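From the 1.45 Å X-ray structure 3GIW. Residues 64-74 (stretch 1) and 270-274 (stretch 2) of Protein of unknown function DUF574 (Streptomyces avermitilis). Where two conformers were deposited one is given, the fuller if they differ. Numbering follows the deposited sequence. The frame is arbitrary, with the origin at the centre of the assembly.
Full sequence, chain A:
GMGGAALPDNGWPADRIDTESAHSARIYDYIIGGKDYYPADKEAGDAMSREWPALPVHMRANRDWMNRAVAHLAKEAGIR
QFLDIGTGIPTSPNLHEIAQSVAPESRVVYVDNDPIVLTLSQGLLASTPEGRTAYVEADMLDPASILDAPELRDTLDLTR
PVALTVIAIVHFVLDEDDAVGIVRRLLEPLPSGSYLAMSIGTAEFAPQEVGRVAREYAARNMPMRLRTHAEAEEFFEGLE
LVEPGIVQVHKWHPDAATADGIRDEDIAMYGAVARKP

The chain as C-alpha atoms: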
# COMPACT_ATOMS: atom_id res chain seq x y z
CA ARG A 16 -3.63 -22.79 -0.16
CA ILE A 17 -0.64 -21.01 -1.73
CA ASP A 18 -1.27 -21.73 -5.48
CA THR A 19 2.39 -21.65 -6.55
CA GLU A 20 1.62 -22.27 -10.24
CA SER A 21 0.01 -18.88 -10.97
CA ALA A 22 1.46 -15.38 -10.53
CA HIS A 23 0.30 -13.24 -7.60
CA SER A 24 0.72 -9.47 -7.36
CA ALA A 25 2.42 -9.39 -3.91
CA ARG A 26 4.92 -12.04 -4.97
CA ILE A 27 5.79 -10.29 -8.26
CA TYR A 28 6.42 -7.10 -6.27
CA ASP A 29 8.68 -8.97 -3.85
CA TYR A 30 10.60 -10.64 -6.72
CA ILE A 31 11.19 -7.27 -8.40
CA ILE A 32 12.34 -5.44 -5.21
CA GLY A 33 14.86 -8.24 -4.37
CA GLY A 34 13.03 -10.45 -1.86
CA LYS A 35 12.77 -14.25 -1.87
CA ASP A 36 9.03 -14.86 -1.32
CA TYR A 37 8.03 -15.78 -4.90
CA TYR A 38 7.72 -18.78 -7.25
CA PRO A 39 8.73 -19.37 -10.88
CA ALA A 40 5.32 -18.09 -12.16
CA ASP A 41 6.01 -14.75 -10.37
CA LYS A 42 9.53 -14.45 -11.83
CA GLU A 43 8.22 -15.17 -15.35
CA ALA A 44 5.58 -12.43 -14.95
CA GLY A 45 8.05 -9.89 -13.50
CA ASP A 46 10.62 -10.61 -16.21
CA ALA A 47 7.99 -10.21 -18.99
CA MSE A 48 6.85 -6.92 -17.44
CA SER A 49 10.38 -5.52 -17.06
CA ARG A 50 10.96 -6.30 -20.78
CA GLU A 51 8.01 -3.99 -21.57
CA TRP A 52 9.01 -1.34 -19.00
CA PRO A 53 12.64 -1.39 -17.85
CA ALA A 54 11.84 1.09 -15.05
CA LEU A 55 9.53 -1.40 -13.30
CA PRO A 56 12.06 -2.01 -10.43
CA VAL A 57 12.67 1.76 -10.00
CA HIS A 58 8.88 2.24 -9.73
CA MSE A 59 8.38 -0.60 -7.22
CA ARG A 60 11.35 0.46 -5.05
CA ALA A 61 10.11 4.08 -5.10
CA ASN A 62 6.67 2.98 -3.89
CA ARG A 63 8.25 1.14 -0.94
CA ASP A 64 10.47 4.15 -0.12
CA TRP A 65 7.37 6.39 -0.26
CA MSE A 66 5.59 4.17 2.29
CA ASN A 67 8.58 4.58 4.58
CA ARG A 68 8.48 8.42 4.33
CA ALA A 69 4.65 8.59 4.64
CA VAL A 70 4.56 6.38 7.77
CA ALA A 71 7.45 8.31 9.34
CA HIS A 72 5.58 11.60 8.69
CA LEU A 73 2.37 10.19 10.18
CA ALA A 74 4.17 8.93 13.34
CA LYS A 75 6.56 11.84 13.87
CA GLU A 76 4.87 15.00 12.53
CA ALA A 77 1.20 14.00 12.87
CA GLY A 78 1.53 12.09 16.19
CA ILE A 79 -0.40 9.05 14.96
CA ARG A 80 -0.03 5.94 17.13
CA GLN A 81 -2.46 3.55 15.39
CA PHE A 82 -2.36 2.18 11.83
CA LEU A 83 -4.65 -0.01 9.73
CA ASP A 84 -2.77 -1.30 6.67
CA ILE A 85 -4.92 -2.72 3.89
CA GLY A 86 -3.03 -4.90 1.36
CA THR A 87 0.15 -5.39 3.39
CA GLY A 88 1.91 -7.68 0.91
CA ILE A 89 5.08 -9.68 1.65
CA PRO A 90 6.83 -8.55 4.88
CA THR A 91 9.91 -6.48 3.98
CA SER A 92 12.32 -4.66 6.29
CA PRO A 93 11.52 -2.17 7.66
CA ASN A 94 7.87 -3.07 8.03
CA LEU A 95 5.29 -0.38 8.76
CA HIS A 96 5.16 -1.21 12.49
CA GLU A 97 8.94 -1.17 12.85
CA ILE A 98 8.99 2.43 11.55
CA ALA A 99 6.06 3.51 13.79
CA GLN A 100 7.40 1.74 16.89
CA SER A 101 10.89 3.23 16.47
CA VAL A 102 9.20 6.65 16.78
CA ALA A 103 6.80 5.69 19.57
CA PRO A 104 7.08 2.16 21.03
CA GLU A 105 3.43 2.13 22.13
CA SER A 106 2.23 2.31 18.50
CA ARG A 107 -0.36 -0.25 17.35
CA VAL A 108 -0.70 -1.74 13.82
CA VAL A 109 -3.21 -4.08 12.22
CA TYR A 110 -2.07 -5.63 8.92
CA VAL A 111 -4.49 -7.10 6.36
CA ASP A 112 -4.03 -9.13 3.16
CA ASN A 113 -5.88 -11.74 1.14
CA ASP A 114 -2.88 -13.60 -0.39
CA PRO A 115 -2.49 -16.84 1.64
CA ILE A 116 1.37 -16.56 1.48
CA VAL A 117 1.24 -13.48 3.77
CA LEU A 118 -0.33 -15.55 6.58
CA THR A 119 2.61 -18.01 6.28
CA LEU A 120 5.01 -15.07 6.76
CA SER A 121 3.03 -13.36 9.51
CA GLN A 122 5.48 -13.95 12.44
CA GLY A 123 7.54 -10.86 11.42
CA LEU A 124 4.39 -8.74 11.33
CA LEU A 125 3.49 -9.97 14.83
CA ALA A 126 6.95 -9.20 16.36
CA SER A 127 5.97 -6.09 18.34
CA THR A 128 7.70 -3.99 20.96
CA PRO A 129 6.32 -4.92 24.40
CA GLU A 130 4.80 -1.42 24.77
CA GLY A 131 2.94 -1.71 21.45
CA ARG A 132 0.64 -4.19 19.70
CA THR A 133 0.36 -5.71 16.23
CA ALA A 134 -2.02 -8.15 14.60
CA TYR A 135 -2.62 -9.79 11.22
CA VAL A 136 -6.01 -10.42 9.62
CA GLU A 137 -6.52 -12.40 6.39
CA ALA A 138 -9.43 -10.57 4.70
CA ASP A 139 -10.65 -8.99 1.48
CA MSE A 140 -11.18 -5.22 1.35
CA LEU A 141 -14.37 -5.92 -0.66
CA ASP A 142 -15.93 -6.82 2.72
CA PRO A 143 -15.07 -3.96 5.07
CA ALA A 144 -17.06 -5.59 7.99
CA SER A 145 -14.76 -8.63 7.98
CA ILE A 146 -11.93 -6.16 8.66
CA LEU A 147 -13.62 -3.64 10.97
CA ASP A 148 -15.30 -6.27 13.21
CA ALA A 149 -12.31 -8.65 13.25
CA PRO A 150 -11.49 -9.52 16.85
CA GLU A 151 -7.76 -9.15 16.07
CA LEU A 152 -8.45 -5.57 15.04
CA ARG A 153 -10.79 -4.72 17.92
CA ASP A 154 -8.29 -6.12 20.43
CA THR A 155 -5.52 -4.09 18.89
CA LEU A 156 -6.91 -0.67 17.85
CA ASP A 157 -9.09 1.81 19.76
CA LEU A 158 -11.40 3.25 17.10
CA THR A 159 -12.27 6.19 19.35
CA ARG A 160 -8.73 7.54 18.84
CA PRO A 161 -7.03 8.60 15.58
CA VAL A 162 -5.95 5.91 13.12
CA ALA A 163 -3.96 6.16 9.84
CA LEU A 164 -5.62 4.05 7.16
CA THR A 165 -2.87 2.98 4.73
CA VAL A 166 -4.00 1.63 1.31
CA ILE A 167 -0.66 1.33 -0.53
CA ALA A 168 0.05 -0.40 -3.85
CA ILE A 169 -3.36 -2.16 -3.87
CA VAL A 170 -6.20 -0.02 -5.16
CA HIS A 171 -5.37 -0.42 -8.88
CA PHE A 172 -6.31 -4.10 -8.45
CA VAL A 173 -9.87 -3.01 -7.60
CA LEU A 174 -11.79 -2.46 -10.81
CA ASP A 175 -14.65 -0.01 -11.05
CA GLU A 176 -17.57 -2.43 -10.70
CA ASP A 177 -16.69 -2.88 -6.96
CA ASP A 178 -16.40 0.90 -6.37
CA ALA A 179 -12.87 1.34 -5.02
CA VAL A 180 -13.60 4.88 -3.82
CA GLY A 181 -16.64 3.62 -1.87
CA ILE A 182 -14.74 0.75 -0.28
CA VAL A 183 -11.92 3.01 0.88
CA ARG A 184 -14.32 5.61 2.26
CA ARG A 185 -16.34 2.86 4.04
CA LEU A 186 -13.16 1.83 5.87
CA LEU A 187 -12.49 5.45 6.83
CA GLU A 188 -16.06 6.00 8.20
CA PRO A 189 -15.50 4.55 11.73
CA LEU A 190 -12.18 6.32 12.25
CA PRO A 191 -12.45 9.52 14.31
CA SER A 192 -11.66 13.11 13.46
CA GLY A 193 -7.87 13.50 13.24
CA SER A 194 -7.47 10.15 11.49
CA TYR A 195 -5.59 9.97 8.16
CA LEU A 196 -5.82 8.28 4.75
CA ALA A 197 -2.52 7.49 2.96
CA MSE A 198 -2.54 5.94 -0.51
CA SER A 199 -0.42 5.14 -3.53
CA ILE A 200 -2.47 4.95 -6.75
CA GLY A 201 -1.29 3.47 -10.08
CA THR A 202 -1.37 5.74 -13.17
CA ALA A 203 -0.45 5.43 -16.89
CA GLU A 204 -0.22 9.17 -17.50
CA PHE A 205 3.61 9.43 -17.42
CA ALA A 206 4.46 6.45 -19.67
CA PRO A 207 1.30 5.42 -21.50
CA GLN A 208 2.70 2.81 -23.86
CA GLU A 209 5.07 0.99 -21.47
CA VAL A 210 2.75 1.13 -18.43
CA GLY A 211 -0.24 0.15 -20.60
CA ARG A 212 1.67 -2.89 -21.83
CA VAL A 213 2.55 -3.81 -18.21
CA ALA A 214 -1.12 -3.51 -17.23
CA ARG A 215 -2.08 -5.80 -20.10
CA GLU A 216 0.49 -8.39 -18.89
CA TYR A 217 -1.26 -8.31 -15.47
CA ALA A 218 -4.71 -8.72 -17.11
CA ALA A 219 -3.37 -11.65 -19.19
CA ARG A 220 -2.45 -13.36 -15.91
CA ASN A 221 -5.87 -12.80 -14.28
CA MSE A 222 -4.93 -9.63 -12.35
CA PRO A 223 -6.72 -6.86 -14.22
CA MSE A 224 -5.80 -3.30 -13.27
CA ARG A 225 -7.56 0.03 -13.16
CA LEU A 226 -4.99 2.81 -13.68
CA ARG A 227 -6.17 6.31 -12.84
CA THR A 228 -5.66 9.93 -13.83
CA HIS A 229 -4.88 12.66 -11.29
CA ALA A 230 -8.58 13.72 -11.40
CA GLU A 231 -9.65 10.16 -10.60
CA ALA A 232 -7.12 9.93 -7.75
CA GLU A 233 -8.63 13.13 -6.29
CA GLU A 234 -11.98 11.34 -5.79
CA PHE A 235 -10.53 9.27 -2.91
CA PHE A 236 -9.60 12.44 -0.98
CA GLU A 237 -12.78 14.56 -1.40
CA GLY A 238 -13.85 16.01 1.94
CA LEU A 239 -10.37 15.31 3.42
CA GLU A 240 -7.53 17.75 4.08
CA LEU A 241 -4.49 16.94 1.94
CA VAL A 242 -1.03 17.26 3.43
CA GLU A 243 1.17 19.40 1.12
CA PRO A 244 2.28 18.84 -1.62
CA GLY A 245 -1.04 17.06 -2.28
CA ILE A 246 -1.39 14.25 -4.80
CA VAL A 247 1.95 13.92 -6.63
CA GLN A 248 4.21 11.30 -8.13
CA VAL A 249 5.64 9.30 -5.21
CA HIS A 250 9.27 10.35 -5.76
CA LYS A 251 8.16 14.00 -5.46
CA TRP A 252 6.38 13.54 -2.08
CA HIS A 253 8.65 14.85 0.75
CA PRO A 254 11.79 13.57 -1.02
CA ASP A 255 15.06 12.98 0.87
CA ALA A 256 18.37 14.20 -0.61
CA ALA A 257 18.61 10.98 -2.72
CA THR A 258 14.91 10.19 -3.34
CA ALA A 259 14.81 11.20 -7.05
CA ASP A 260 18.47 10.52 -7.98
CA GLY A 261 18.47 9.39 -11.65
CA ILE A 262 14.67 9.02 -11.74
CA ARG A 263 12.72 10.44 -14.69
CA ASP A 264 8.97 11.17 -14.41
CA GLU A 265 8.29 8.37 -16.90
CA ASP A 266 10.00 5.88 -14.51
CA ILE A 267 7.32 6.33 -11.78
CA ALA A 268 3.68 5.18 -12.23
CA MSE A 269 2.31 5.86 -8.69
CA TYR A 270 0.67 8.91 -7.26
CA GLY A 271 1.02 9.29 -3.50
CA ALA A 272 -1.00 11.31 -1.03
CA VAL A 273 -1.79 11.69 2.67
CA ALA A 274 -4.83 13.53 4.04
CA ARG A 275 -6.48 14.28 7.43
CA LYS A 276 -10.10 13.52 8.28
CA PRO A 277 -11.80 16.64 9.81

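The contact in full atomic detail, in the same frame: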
# COMPACT_ATOMS: atom_id res chain seq x y z
N ASP A 64 9.80 3.03 -0.78
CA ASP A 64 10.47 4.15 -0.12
C ASP A 64 9.45 5.22 0.31
O ASP A 64 9.55 5.80 1.40
CB ASP A 64 11.51 4.79 -1.06
CG ASP A 64 12.75 3.92 -1.29
OD1 ASP A 64 13.00 2.98 -0.53
OD2 ASP A 64 13.48 4.20 -2.27
N TRP A 65 8.45 5.46 -0.54
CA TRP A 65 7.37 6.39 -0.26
C TRP A 65 6.61 5.94 1.00
O TRP A 65 6.33 6.77 1.87
CB TRP A 65 6.42 6.56 -1.47
CG TRP A 65 5.30 7.53 -1.15
CD1 TRP A 65 5.35 8.86 -1.21
CD2 TRP A 65 4.01 7.19 -0.62
NE1 TRP A 65 4.16 9.41 -0.76
CE2 TRP A 65 3.33 8.40 -0.38
CE3 TRP A 65 3.36 5.99 -0.32
CZ2 TRP A 65 2.04 8.43 0.16
CZ3 TRP A 65 2.10 6.05 0.24
CH2 TRP A 65 1.46 7.25 0.43
N MSE A 66 6.27 4.66 1.08
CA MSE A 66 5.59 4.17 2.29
C MSE A 66 6.40 4.54 3.52
O MSE A 66 5.86 5.00 4.51
CB MSE A 66 5.39 2.64 2.23
CG MSE A 66 4.69 2.07 3.48
SE MSE A 66 5.87 1.61 4.99
CE MSE A 66 6.32 -0.15 4.49
N ASN A 67 7.71 4.30 3.45
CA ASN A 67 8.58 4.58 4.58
C ASN A 67 8.47 6.07 4.98
O ASN A 67 8.34 6.39 6.17
CB ASN A 67 10.05 4.25 4.29
CG ASN A 67 10.33 2.76 4.06
OD1 ASN A 67 9.50 1.89 4.29
ND2 ASN A 67 11.54 2.49 3.64
N ARG A 68 8.54 6.99 4.02
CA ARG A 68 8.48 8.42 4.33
C ARG A 68 7.07 8.82 4.82
O ARG A 68 6.96 9.64 5.73
CB ARG A 68 8.89 9.26 3.11
CG ARG A 68 10.29 8.98 2.65
CD ARG A 68 10.82 10.04 1.72
NE ARG A 68 9.99 10.35 0.56
CZ ARG A 68 9.86 9.57 -0.51
NH1 ARG A 68 10.50 8.42 -0.61
NH2 ARG A 68 9.03 9.92 -1.49
N ALA A 69 6.02 8.26 4.24
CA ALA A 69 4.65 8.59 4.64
C ALA A 69 4.37 8.12 6.08
O ALA A 69 3.80 8.89 6.88
CB ALA A 69 3.63 8.04 3.66
N VAL A 70 4.79 6.90 6.42
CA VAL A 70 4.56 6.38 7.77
C VAL A 70 5.39 7.16 8.79
O VAL A 70 4.87 7.51 9.88
CB VAL A 70 4.82 4.86 7.83
CG1 VAL A 70 4.81 4.34 9.28
CG2 VAL A 70 3.77 4.12 6.96
N ALA A 71 6.64 7.48 8.46
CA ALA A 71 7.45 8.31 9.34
C ALA A 71 6.81 9.70 9.59
O ALA A 71 6.73 10.16 10.73
CB ALA A 71 8.86 8.46 8.76
N HIS A 72 6.31 10.35 8.54
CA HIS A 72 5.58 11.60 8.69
C HIS A 72 4.38 11.44 9.63
O HIS A 72 4.14 12.27 10.51
CB HIS A 72 5.05 12.08 7.33
CG HIS A 72 4.27 13.35 7.40
ND1 HIS A 72 4.88 14.59 7.36
CD2 HIS A 72 2.94 13.59 7.57
CE1 HIS A 72 3.96 15.53 7.49
NE2 HIS A 72 2.78 14.95 7.59
N LEU A 73 3.57 10.43 9.38
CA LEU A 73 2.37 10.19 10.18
C LEU A 73 2.71 9.98 11.67
O LEU A 73 2.04 10.54 12.55
CB LEU A 73 1.60 9.02 9.61
CG LEU A 73 0.79 9.30 8.34
CD1 LEU A 73 0.45 7.98 7.63
CD2 LEU A 73 -0.48 10.13 8.65
N ALA A 74 3.77 9.21 11.96
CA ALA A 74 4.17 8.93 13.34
C ALA A 74 4.82 10.16 13.96
O ALA A 74 4.46 10.55 15.07
CB ALA A 74 5.11 7.74 13.41
N TYR A 270 0.95 7.73 -8.07
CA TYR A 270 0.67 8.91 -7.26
C TYR A 270 0.69 8.53 -5.79
O TYR A 270 0.28 7.42 -5.43
CB TYR A 270 -0.71 9.48 -7.58
CG TYR A 270 -0.83 10.15 -8.92
CD1 TYR A 270 -0.09 11.27 -9.24
CD2 TYR A 270 -1.74 9.68 -9.86
CE1 TYR A 270 -0.23 11.90 -10.46
CE2 TYR A 270 -1.87 10.31 -11.11
CZ TYR A 270 -1.11 11.41 -11.40
OH TYR A 270 -1.19 12.09 -12.61
N GLY A 271 1.13 9.43 -4.95
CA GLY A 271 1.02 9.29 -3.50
C GLY A 271 0.39 10.51 -2.86
O GLY A 271 0.50 11.62 -3.37
N ALA A 272 -0.33 10.26 -1.76
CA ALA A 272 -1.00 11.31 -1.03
C ALA A 272 -1.36 10.88 0.37
O ALA A 272 -1.59 9.69 0.64
CB ALA A 272 -2.30 11.75 -1.78
N VAL A 273 -1.40 11.88 1.27
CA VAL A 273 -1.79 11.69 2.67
C VAL A 273 -2.74 12.83 3.00
O VAL A 273 -2.49 13.99 2.62
CB VAL A 273 -0.56 11.77 3.58
CG1 VAL A 273 -0.94 11.65 5.08
CG2 VAL A 273 0.46 10.69 3.19
N ALA A 274 -3.83 12.52 3.71
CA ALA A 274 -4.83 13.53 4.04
C ALA A 274 -5.48 13.25 5.41
O ALA A 274 -5.67 12.11 5.78
CB ALA A 274 -5.91 13.60 3.00

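The helix of residues 64-74 packs along the strand of residues 270-274 with the two axes nearly parallel, 10° apart and 10.0 Å at closest approach. No hydrogen bond crosses between them; the contact rests on apolar packing, and the helix satisfies its own backbone through i to i+4 bonds such as Ala69 N to Trp65 O (2.8 Å).

Trp65 is the first residue of stretch 1 to reach the strand. With chi1 in the t well, its indole meets the backbone obliquely: CZ2 lies 3.9 Å from Gly271 CA and 3.6 Å from Ala272 N. The absence of a side chain at Gly271 makes this approach possible, since an ideally placed CB there would stand 2.7 Å from Trp65 CE2, a clash. The same CZ2 also touches Val273 CG2 at 4.1 Å.

One turn on, Ala69 points toward the strand, with its CA 7.4 Å from Val273 CA. Ala69 CB packs against Val273 CG2 at 4.2 Å. A further turn along, the CA-to-CB bond of Leu73 points sideways, but the end of the side chain comes nearer, bringing CD2 to 3.9 Å from Val273 CG1. Val273 thus meets all three helix residues, while the flanking Ala272 and Ala274 point their CB atoms away.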